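Long-range contacts in elongation factor 1-gamma 1 (Saccharomyces cerevisiae, PDB 1NHY), which forms part of the eukaryotic elongation factor 1 complex and probably helps attach that complex to other cellular components: residues I139-E144 against A183-I188; V164-F169 against V189-T194; Y172-F177 against K206-A211. All coordinates share one frame; numbering follows the deposited sequence.

Interaction 1: residues I139-E144 against A183-I188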
loop_
_atom_site.group_PDB
_atom_site.type_symbol
_atom_site.label_atom_id
_atom_site.label_comp_id
_atom_site.label_asym_id
_atom_site.label_seq_id
_atom_site.Cartn_x
_atom_site.Cartn_y
_atom_site.Cartn_z
ATOM N N ILE A 139 -7.160 -13.264 7.514
ATOM C CA ILE A 139 -6.924 -12.548 6.257
ATOM C C ILE A 139 -5.724 -13.136 5.524
ATOM O O ILE A 139 -5.765 -13.372 4.316
ATOM C CB ILE A 139 -6.644 -11.042 6.508
ATOM C CG1 ILE A 139 -7.571 -10.517 7.606
ATOM C CG2 ILE A 139 -6.860 -10.239 5.220
ATOM C CD1 ILE A 139 -9.054 -10.849 7.398
ATOM N N VAL A 140 -4.651 -13.357 6.271
ATOM C CA VAL A 140 -3.439 -13.909 5.709
ATOM C C VAL A 140 -3.725 -15.189 4.945
ATOM O O VAL A 140 -3.119 -15.450 3.900
ATOM C CB VAL A 140 -2.410 -14.163 6.808
ATOM C CG1 VAL A 140 -1.323 -15.087 6.315
ATOM C CG2 VAL A 140 -1.815 -12.839 7.233
ATOM N N ASP A 141 -4.656 -15.983 5.449
ATOM C CA ASP A 141 -4.998 -17.219 4.767
ATOM C C ASP A 141 -5.739 -16.954 3.483
ATOM O O ASP A 141 -5.545 -17.656 2.511
ATOM C CB ASP A 141 -5.835 -18.112 5.660
ATOM C CG ASP A 141 -5.087 -18.530 6.906
ATOM O OD1 ASP A 141 -3.860 -18.795 6.796
ATOM O OD2 ASP A 141 -5.721 -18.602 7.987
ATOM N N ILE A 142 -6.582 -15.928 3.479
ATOM C CA ILE A 142 -7.333 -15.572 2.276
ATOM C C ILE A 142 -6.352 -15.312 1.142
ATOM O O ILE A 142 -6.555 -15.753 -0.001
ATOM C CB ILE A 142 -8.149 -14.280 2.463
ATOM C CG1 ILE A 142 -9.059 -14.403 3.680
ATOM C CG2 ILE A 142 -9.004 -14.031 1.227
ATOM C CD1 ILE A 142 -10.126 -15.466 3.498
ATOM N N PHE A 143 -5.297 -14.573 1.481
ATOM C CA PHE A 143 -4.246 -14.228 0.543
ATOM C C PHE A 143 -3.496 -15.450 0.066
ATOM O O PHE A 143 -3.485 -15.749 -1.130
ATOM C CB PHE A 143 -3.280 -13.268 1.204
ATOM C CG PHE A 143 -3.728 -11.864 1.144
ATOM C CD1 PHE A 143 -3.311 -11.034 0.108
ATOM C CD2 PHE A 143 -4.597 -11.373 2.095
ATOM C CE1 PHE A 143 -3.763 -9.723 0.014
ATOM C CE2 PHE A 143 -5.058 -10.056 2.011
ATOM C CZ PHE A 143 -4.636 -9.228 0.966
ATOM N N GLU A 144 -2.861 -16.145 1.011
ATOM C CA GLU A 144 -2.097 -17.354 0.692
ATOM C C GLU A 144 -2.892 -18.294 -0.171
ATOM O O GLU A 144 -2.375 -18.806 -1.159
ATOM C CB GLU A 144 -1.700 -18.132 1.951
ATOM C CG GLU A 144 -0.277 -17.918 2.446
ATOM C CD GLU A 144 0.801 -18.610 1.603
ATOM O OE1 GLU A 144 0.928 -19.859 1.648
ATOM O OE2 GLU A 144 1.540 -17.887 0.903
ATOM N N ALA A 183 8.038 -19.318 6.282
ATOM C CA ALA A 183 8.231 -20.726 5.943
ATOM C C ALA A 183 6.913 -21.438 5.660
ATOM O O ALA A 183 6.857 -22.382 4.867
ATOM C CB ALA A 183 8.964 -21.430 7.075
ATOM N N GLN A 184 5.855 -20.968 6.314
ATOM C CA GLN A 184 4.533 -21.553 6.168
ATOM C C GLN A 184 3.626 -20.747 5.257
ATOM O O GLN A 184 2.509 -21.164 4.949
ATOM C CB GLN A 184 3.885 -21.682 7.534
ATOM C CG GLN A 184 4.681 -22.537 8.485
ATOM C CD GLN A 184 3.889 -22.885 9.722
ATOM O OE1 GLN A 184 3.556 -22.006 10.528
ATOM N NE2 GLN A 184 3.566 -24.172 9.876
ATOM N N HIS A 185 4.108 -19.588 4.832
ATOM C CA HIS A 185 3.332 -18.734 3.953
ATOM C C HIS A 185 4.177 -18.325 2.754
ATOM O O HIS A 185 4.486 -17.149 2.555
ATOM C CB HIS A 185 2.828 -17.524 4.752
ATOM C CG HIS A 185 1.811 -17.888 5.793
ATOM N ND1 HIS A 185 0.620 -18.519 5.480
ATOM C CD2 HIS A 185 1.822 -17.752 7.142
ATOM C CE1 HIS A 185 -0.058 -18.759 6.588
ATOM N NE2 HIS A 185 0.651 -18.301 7.611
ATOM N N PRO A 186 4.560 -19.311 1.929
ATOM C CA PRO A 186 5.380 -19.118 0.729
ATOM C C PRO A 186 4.769 -18.175 -0.278
ATOM O O PRO A 186 5.360 -17.155 -0.628
ATOM C CB PRO A 186 5.494 -20.523 0.155
ATOM C CG PRO A 186 5.352 -21.386 1.337
ATOM C CD PRO A 186 4.225 -20.732 2.086
ATOM N N ALA A 187 3.584 -18.548 -0.753
ATOM C CA ALA A 187 2.865 -17.765 -1.744
ATOM C C ALA A 187 2.964 -16.270 -1.449
ATOM O O ALA A 187 3.401 -15.494 -2.304
ATOM C CB ALA A 187 1.401 -18.205 -1.791
ATOM N N ILE A 188 2.567 -15.875 -0.240
ATOM C CA ILE A 188 2.610 -14.474 0.162
ATOM C C ILE A 188 4.003 -13.900 -0.098
ATOM O O ILE A 188 4.138 -12.808 -0.664
ATOM C CB ILE A 188 2.271 -14.311 1.665
ATOM C CG1 ILE A 188 0.933 -14.985 1.972
ATOM C CG2 ILE A 188 2.225 -12.828 2.039
ATOM C CD1 ILE A 188 -0.204 -14.491 1.117
#
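Glu144 reaches across to the start of helix 186-197, where it meets His185 and the first helical turn. The contact lies in the helical C-terminal part of the glutathione S-transferase (GST)-like domain, which is the N-terminal domain of the protein and mediates the interaction with eEFB1. It joins helix 126-147 to the junction between helix 179-184 and helix 186-197, with His185 at the N-cap position of the latter. The Glu144 chain bends at chi2 (-74°), which turns CD toward this junction. OE1 lies against CD of Pro186 at 3.4 Å. OE2 accepts a hydrogen bond from the backbone N of Ile188. OE2 is crowded by a neighbour in the model, so this bond is doubtful. A carboxylate at a helix N-terminus would probably be stabilised by the helix dipole.

Across this contact the His185 ring is met over one face and at its edge. Val140 CG1 sits over the centre of one face, 3.9 Å from the ring centroid and 9° off the normal, a CH-pi contact. Glu144 CG lies at the ring edge, 3.2 Å from ND1 of His185. The Glu144 carboxylate plane is turned 74° from the ring. Trp181 also meets the His185 ring. An alanine in place of Glu144 would probably leave the helix start without this charge and open a gap at the edge of the His185 ring.

Beside the carboxylate, the contact becomes apolar. The Phe143 ring meets Trp99 and Phe169 edge-to-face on other helices. Its CB lies 3.3 Å from CD1 of Ile188.

Interaction 2: residues V164-F169 against V189-T194; sequences VAASIF and VRWFNT
Phe169 and Trp191 form the tight part of this contact. CD2 of Phe169 lies 3.3 Å from CZ3 of Trp191, at the edge of the indole and near its plane. The two ring planes are 67° apart, and the six-membered ring of Trp191 has its centroid 5.3 Å from that of Phe169. The two side chains cross at about a right angle. The Trp191 CG is anti to the backbone N (chi1 166°), and the indole extends toward helix 160-175. Its far end meets the backbone there, with CH2 of Trp191 3.6 Å from the carbonyl carbon of Ala165, in the indole plane. CB of Ala165 touches CZ2 of Trp191 at 3.8 Å. The small side chains of Ala165 and Ala166 probably leave room for the indole. At the other end of the indole, NE1 is hydrogen-bonded to OD1 of Asp162, in the first turn of helix 160-175. This gives the buried N-H a partner and helps fix the ring.

These helices belong to the helical C-terminal domain of the glutathione S-transferase fold. Their axes approach to 10.0 Å at an angle of 108°, so the contact is confined to a few residues.

Phe192 adds less to the apolar packing: its CE1 is 4.2 Å from CB of Phe169. The Phe192 ring edge does point in plane at the Ala166 carbonyl, with CE1 3.3 Å from O of Ala166. That oxygen accepts a hydrogen bond from Thr170 OG1.

The far side of helix 186-197 is partly exposed. Arg190 takes no part in the contact; its NH2 bonds to the Leu147 carbonyl. On the same helix, Thr194 OG1 donates to Arg190 O, from above the carbonyl plane.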
loop_
_atom_site.group_PDB
_atom_site.type_symbol
_atom_site.label_atom_id
_atom_site.label_comp_id
_atom_site.label_asym_id
_atom_site.label_seq_id
_atom_site.Cartn_x
_atom_site.Cartn_y
_atom_site.Cartn_z
ATOM N N VAL A 164 -1.143 -1.873 -3.680
ATOM C CA VAL A 164 -1.579 -1.487 -2.353
ATOM C C VAL A 164 -1.401 -2.603 -1.353
ATOM O O VAL A 164 -0.730 -2.434 -0.338
ATOM C CB VAL A 164 -3.028 -1.063 -2.377
ATOM C CG1 VAL A 164 -3.576 -0.978 -0.959
ATOM C CG2 VAL A 164 -3.130 0.277 -3.085
ATOM N N ALA A 165 -2.005 -3.746 -1.628
ATOM C CA ALA A 165 -1.875 -4.875 -0.728
ATOM C C ALA A 165 -0.393 -5.102 -0.379
ATOM O O ALA A 165 -0.069 -5.529 0.727
ATOM C CB ALA A 165 -2.475 -6.119 -1.365
ATOM N N ALA A 166 0.511 -4.806 -1.310
ATOM C CA ALA A 166 1.937 -4.995 -1.036
ATOM C C ALA A 166 2.421 -4.019 0.017
ATOM O O ALA A 166 3.164 -4.389 0.924
ATOM C CB ALA A 166 2.756 -4.820 -2.306
ATOM N N SER A 167 2.001 -2.766 -0.109
ATOM C CA SER A 167 2.398 -1.735 0.835
ATOM C C SER A 167 1.880 -2.056 2.231
ATOM O O SER A 167 2.567 -1.847 3.228
ATOM C CB SER A 167 1.857 -0.376 0.395
ATOM O OG SER A 167 0.457 -0.311 0.592
ATOM N N ILE A 168 0.667 -2.574 2.313
ATOM C CA ILE A 168 0.121 -2.885 3.617
ATOM C C ILE A 168 0.914 -3.984 4.309
ATOM O O ILE A 168 1.341 -3.830 5.465
ATOM C CB ILE A 168 -1.357 -3.256 3.482
ATOM C CG1 ILE A 168 -2.126 -1.979 3.125
ATOM C CG2 ILE A 168 -1.882 -3.900 4.770
ATOM C CD1 ILE A 168 -3.521 -2.203 2.639
ATOM N N PHE A 169 1.129 -5.082 3.592
ATOM C CA PHE A 169 1.886 -6.202 4.122
ATOM C C PHE A 169 3.231 -5.781 4.702
ATOM O O PHE A 169 3.679 -6.331 5.704
ATOM C CB PHE A 169 2.095 -7.223 3.024
ATOM C CG PHE A 169 1.153 -8.374 3.098
ATOM C CD1 PHE A 169 1.292 -9.317 4.103
ATOM C CD2 PHE A 169 0.129 -8.532 2.161
ATOM C CE1 PHE A 169 0.428 -10.421 4.180
ATOM C CE2 PHE A 169 -0.742 -9.633 2.230
ATOM C CZ PHE A 169 -0.590 -10.578 3.245
ATOM N N VAL A 189 5.031 -14.646 0.307
ATOM C CA VAL A 189 6.415 -14.211 0.114
ATOM C C VAL A 189 6.739 -14.063 -1.366
ATOM O O VAL A 189 7.162 -12.991 -1.816
ATOM C CB VAL A 189 7.400 -15.204 0.733
ATOM C CG1 VAL A 189 8.800 -14.670 0.585
ATOM C CG2 VAL A 189 7.057 -15.429 2.194
ATOM N N ARG A 190 6.547 -15.146 -2.112
ATOM C CA ARG A 190 6.778 -15.139 -3.549
ATOM C C ARG A 190 6.211 -13.836 -4.126
ATOM O O ARG A 190 6.947 -12.996 -4.664
ATOM C CB ARG A 190 6.067 -16.332 -4.186
ATOM C CG ARG A 190 6.095 -16.310 -5.692
ATOM C CD ARG A 190 5.332 -17.475 -6.271
ATOM N NE ARG A 190 3.904 -17.430 -5.978
ATOM C CZ ARG A 190 3.098 -16.425 -6.314
ATOM N NH1 ARG A 190 3.570 -15.355 -6.951
ATOM N NH2 ARG A 190 1.801 -16.508 -6.040
ATOM N N TRP A 191 4.885 -13.698 -3.980
ATOM C CA TRP A 191 4.099 -12.556 -4.426
ATOM C C TRP A 191 4.687 -11.229 -3.957
ATOM O O TRP A 191 4.908 -10.312 -4.753
ATOM C CB TRP A 191 2.661 -12.708 -3.887
ATOM C CG TRP A 191 1.778 -11.458 -3.971
ATOM C CD1 TRP A 191 1.172 -10.940 -5.091
ATOM C CD2 TRP A 191 1.495 -10.534 -2.902
ATOM N NE1 TRP A 191 0.544 -9.753 -4.783
ATOM C CE2 TRP A 191 0.723 -9.478 -3.453
ATOM C CE3 TRP A 191 1.821 -10.497 -1.538
ATOM C CZ2 TRP A 191 0.279 -8.388 -2.686
ATOM C CZ3 TRP A 191 1.382 -9.415 -0.775
ATOM C CH2 TRP A 191 0.614 -8.373 -1.355
ATOM N N PHE A 192 4.934 -11.134 -2.662
ATOM C CA PHE A 192 5.460 -9.914 -2.093
ATOM C C PHE A 192 6.686 -9.407 -2.839
ATOM O O PHE A 192 6.712 -8.259 -3.310
ATOM C CB PHE A 192 5.791 -10.130 -0.613
ATOM C CG PHE A 192 6.166 -8.872 0.111
ATOM C CD1 PHE A 192 5.297 -7.782 0.139
ATOM C CD2 PHE A 192 7.393 -8.765 0.751
ATOM C CE1 PHE A 192 5.643 -6.609 0.802
ATOM C CE2 PHE A 192 7.748 -7.600 1.419
ATOM C CZ PHE A 192 6.876 -6.516 1.442
ATOM N N ASN A 193 7.691 -10.268 -2.967
ATOM C CA ASN A 193 8.940 -9.890 -3.632
ATOM C C ASN A 193 8.739 -9.473 -5.082
ATOM O O ASN A 193 9.357 -8.521 -5.565
ATOM C CB ASN A 193 9.954 -11.033 -3.555
ATOM C CG ASN A 193 10.159 -11.546 -2.127
ATOM O OD1 ASN A 193 10.245 -10.764 -1.184
ATOM N ND2 ASN A 193 10.249 -12.859 -1.969
ATOM N N THR A 194 7.861 -10.171 -5.785
ATOM C CA THR A 194 7.635 -9.804 -7.167
ATOM C C THR A 194 7.020 -8.421 -7.248
ATOM O O THR A 194 7.296 -7.662 -8.179
ATOM C CB THR A 194 6.688 -10.754 -7.853
ATOM O OG1 THR A 194 6.991 -12.095 -7.462
ATOM C CG2 THR A 194 6.834 -10.613 -9.357
#

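Interaction 3: residues Y172-F177 against K206-A211; sequences YFESLF and KDFKFA
Phe208 is the first residue of 206-211 to make a substantial contact, meeting Phe173 and Glu174. Its CG is anti to the backbone N (chi1 174°). The ring edge meets CB of Phe173, with CZ of Phe208 3.6 Å from it. CE1 of Phe208 is 3.3 Å from CG of Glu174. OE2 of Glu174 lies 3.4 Å from CD1 of Phe208, and the carboxylate and ring planes are only 12° apart. The other oxygen, OE1, has a long, weak ion pair with Arg171.

At Lys209 the backbone does the touching. The Lys209 O passes 3.8 Å from CA of Glu174.

Phe210, at the centre of an inverse gamma turn, brings its ring back to the helix. Its edge is directed at the face of Phe173 in an offset edge-to-face pair, with centroids 5.3 Å apart and planes at 75°. CE2 of Phe208 covers the centre of one Phe210 face.

Ala211 points its CB toward the helix end. Its N makes a weak hydrogen bond to O of Phe173, at 3.1 Å. The Ala211 O bonds to NH1 of Arg182.

An irregular segment after helix 186-197 thus packs against the C-terminal end of helix 160-175, within the helical C-terminal domain of the glutathione S-transferase fold.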
loop_
_atom_site.group_PDB
_atom_site.type_symbol
_atom_site.label_atom_id
_atom_site.label_comp_id
_atom_site.label_asym_id
_atom_site.label_seq_id
_atom_site.Cartn_x
_atom_site.Cartn_y
_atom_site.Cartn_z
ATOM N N TYR A 172 4.006 -5.662 8.396
ATOM C CA TYR A 172 3.888 -6.999 8.973
ATOM C C TYR A 172 5.188 -7.789 8.741
ATOM O O TYR A 172 5.666 -8.492 9.628
ATOM C CB TYR A 172 2.716 -7.745 8.353
ATOM C CG TYR A 172 1.379 -7.369 8.924
ATOM C CD1 TYR A 172 1.006 -7.774 10.203
ATOM C CD2 TYR A 172 0.465 -6.634 8.172
ATOM C CE1 TYR A 172 -0.256 -7.462 10.721
ATOM C CE2 TYR A 172 -0.795 -6.315 8.680
ATOM C CZ TYR A 172 -1.148 -6.733 9.954
ATOM O OH TYR A 172 -2.399 -6.434 10.436
ATOM N N PHE A 173 5.761 -7.669 7.547
ATOM C CA PHE A 173 6.998 -8.367 7.246
ATOM C C PHE A 173 8.143 -7.789 8.031
ATOM O O PHE A 173 9.238 -8.317 8.004
ATOM C CB PHE A 173 7.331 -8.280 5.764
ATOM C CG PHE A 173 6.583 -9.254 4.936
ATOM C CD1 PHE A 173 6.677 -10.613 5.197
ATOM C CD2 PHE A 173 5.733 -8.815 3.934
ATOM C CE1 PHE A 173 5.936 -11.526 4.477
ATOM C CE2 PHE A 173 4.978 -9.719 3.200
ATOM C CZ PHE A 173 5.077 -11.084 3.476
ATOM N N GLU A 174 7.900 -6.698 8.734
ATOM C CA GLU A 174 8.963 -6.084 9.506
ATOM C C GLU A 174 8.845 -6.338 10.992
ATOM O O GLU A 174 9.828 -6.221 11.716
ATOM C CB GLU A 174 8.983 -4.584 9.259
ATOM C CG GLU A 174 9.181 -4.246 7.818
ATOM C CD GLU A 174 9.473 -2.777 7.602
ATOM O OE1 GLU A 174 8.643 -1.931 8.013
ATOM O OE2 GLU A 174 10.540 -2.473 7.018
ATOM N N SER A 175 7.655 -6.697 11.456
ATOM C CA SER A 175 7.486 -6.900 12.879
ATOM C C SER A 175 6.822 -8.201 13.246
ATOM O O SER A 175 7.003 -8.688 14.349
ATOM C CB SER A 175 6.674 -5.748 13.472
ATOM O OG SER A 175 7.059 -4.506 12.908
ATOM N N LEU A 176 6.060 -8.785 12.338
ATOM C CA LEU A 176 5.382 -10.014 12.704
ATOM C C LEU A 176 5.652 -11.236 11.857
ATOM O O LEU A 176 5.502 -12.354 12.330
ATOM C CB LEU A 176 3.871 -9.778 12.748
ATOM C CG LEU A 176 3.391 -8.771 13.785
ATOM C CD1 LEU A 176 1.885 -8.659 13.719
ATOM C CD2 LEU A 176 3.830 -9.225 15.154
ATOM N N PHE A 177 6.039 -11.044 10.608
ATOM C CA PHE A 177 6.269 -12.193 9.753
ATOM C C PHE A 177 7.726 -12.560 9.674
ATOM O O PHE A 177 8.452 -12.062 8.811
ATOM C CB PHE A 177 5.730 -11.915 8.366
ATOM C CG PHE A 177 4.278 -11.568 8.356
ATOM C CD1 PHE A 177 3.444 -11.977 9.389
ATOM C CD2 PHE A 177 3.729 -10.867 7.298
ATOM C CE1 PHE A 177 2.087 -11.692 9.363
ATOM C CE2 PHE A 177 2.369 -10.583 7.269
ATOM C CZ PHE A 177 1.552 -10.996 8.302
ATOM N N LYS A 206 14.174 -0.017 -0.782
ATOM C CA LYS A 206 15.630 -0.057 -0.720
ATOM C C LYS A 206 16.090 -0.890 0.469
ATOM O O LYS A 206 16.216 -2.108 0.382
ATOM C CB LYS A 206 16.183 1.356 -0.603
ATOM C CG LYS A 206 17.025 1.776 -1.783
ATOM C CD LYS A 206 16.291 1.599 -3.098
ATOM C CE LYS A 206 17.126 2.189 -4.226
ATOM N NZ LYS A 206 16.539 1.977 -5.585
ATOM N N ASP A 207 16.344 -0.237 1.586
ATOM C CA ASP A 207 16.774 -0.965 2.765
ATOM C C ASP A 207 15.550 -1.462 3.530
ATOM O O ASP A 207 15.000 -0.774 4.395
ATOM C CB ASP A 207 17.655 -0.063 3.636
ATOM C CG ASP A 207 17.193 1.398 3.635
ATOM O OD1 ASP A 207 17.075 1.999 2.539
ATOM O OD2 ASP A 207 16.954 1.947 4.735
ATOM N N PHE A 208 15.120 -2.671 3.185
ATOM C CA PHE A 208 13.958 -3.278 3.811
ATOM C C PHE A 208 14.398 -4.376 4.779
ATOM O O PHE A 208 15.108 -5.295 4.387
ATOM C CB PHE A 208 13.033 -3.855 2.732
ATOM C CG PHE A 208 11.873 -4.625 3.284
ATOM C CD1 PHE A 208 10.901 -3.988 4.038
ATOM C CD2 PHE A 208 11.782 -6.001 3.095
ATOM C CE1 PHE A 208 9.856 -4.709 4.602
ATOM C CE2 PHE A 208 10.742 -6.732 3.655
ATOM C CZ PHE A 208 9.776 -6.086 4.411
ATOM N N LYS A 209 13.973 -4.282 6.035
ATOM C CA LYS A 209 14.351 -5.282 7.031
ATOM C C LYS A 209 13.359 -6.420 7.210
ATOM O O LYS A 209 12.395 -6.297 7.967
ATOM C CB LYS A 209 14.580 -4.625 8.407
ATOM C CG LYS A 209 16.017 -4.132 8.676
ATOM C CD LYS A 209 16.236 -3.711 10.147
ATOM C CE LYS A 209 16.054 -4.882 11.122
ATOM N NZ LYS A 209 16.300 -4.487 12.543
ATOM N N PHE A 210 13.599 -7.535 6.531
ATOM C CA PHE A 210 12.721 -8.695 6.664
ATOM C C PHE A 210 12.870 -9.298 8.052
ATOM O O PHE A 210 13.671 -10.195 8.254
ATOM C CB PHE A 210 13.078 -9.769 5.647
ATOM C CG PHE A 210 12.075 -9.930 4.573
ATOM C CD1 PHE A 210 10.758 -10.208 4.883
ATOM C CD2 PHE A 210 12.444 -9.786 3.241
ATOM C CE1 PHE A 210 9.811 -10.334 3.879
ATOM C CE2 PHE A 210 11.516 -9.909 2.227
ATOM C CZ PHE A 210 10.194 -10.184 2.542
ATOM N N ALA A 211 12.101 -8.811 9.011
ATOM C CA ALA A 211 12.182 -9.329 10.370
ATOM C C ALA A 211 12.051 -10.851 10.408
ATOM O O ALA A 211 11.341 -11.442 9.594
ATOM C CB ALA A 211 11.098 -8.690 11.222
#

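Overall arrangement
All three contacts lie in the helical C-terminal part of the GST-like domain. Interaction 2 is the core: its touching residues are all buried, and its centre is about 9 Å from the chain centre. Interactions 1 and 3 are only partly buried, with centres about 17 and 14 Å from it. Helix 186-197 serves interactions 1 and 2, and helix 160-175 serves interactions 2 and 3. Aromatic residues join them: Phe169 touches Ile188 of interaction 1 and Phe177 of interaction 3. Phe192 meets Phe173 and Phe210. Across its segments, interaction 2 is held without hydrogen bonds. Interaction 1 adds a carboxylate at a helix start, and interaction 3 a weak backbone bond to an irregular segment.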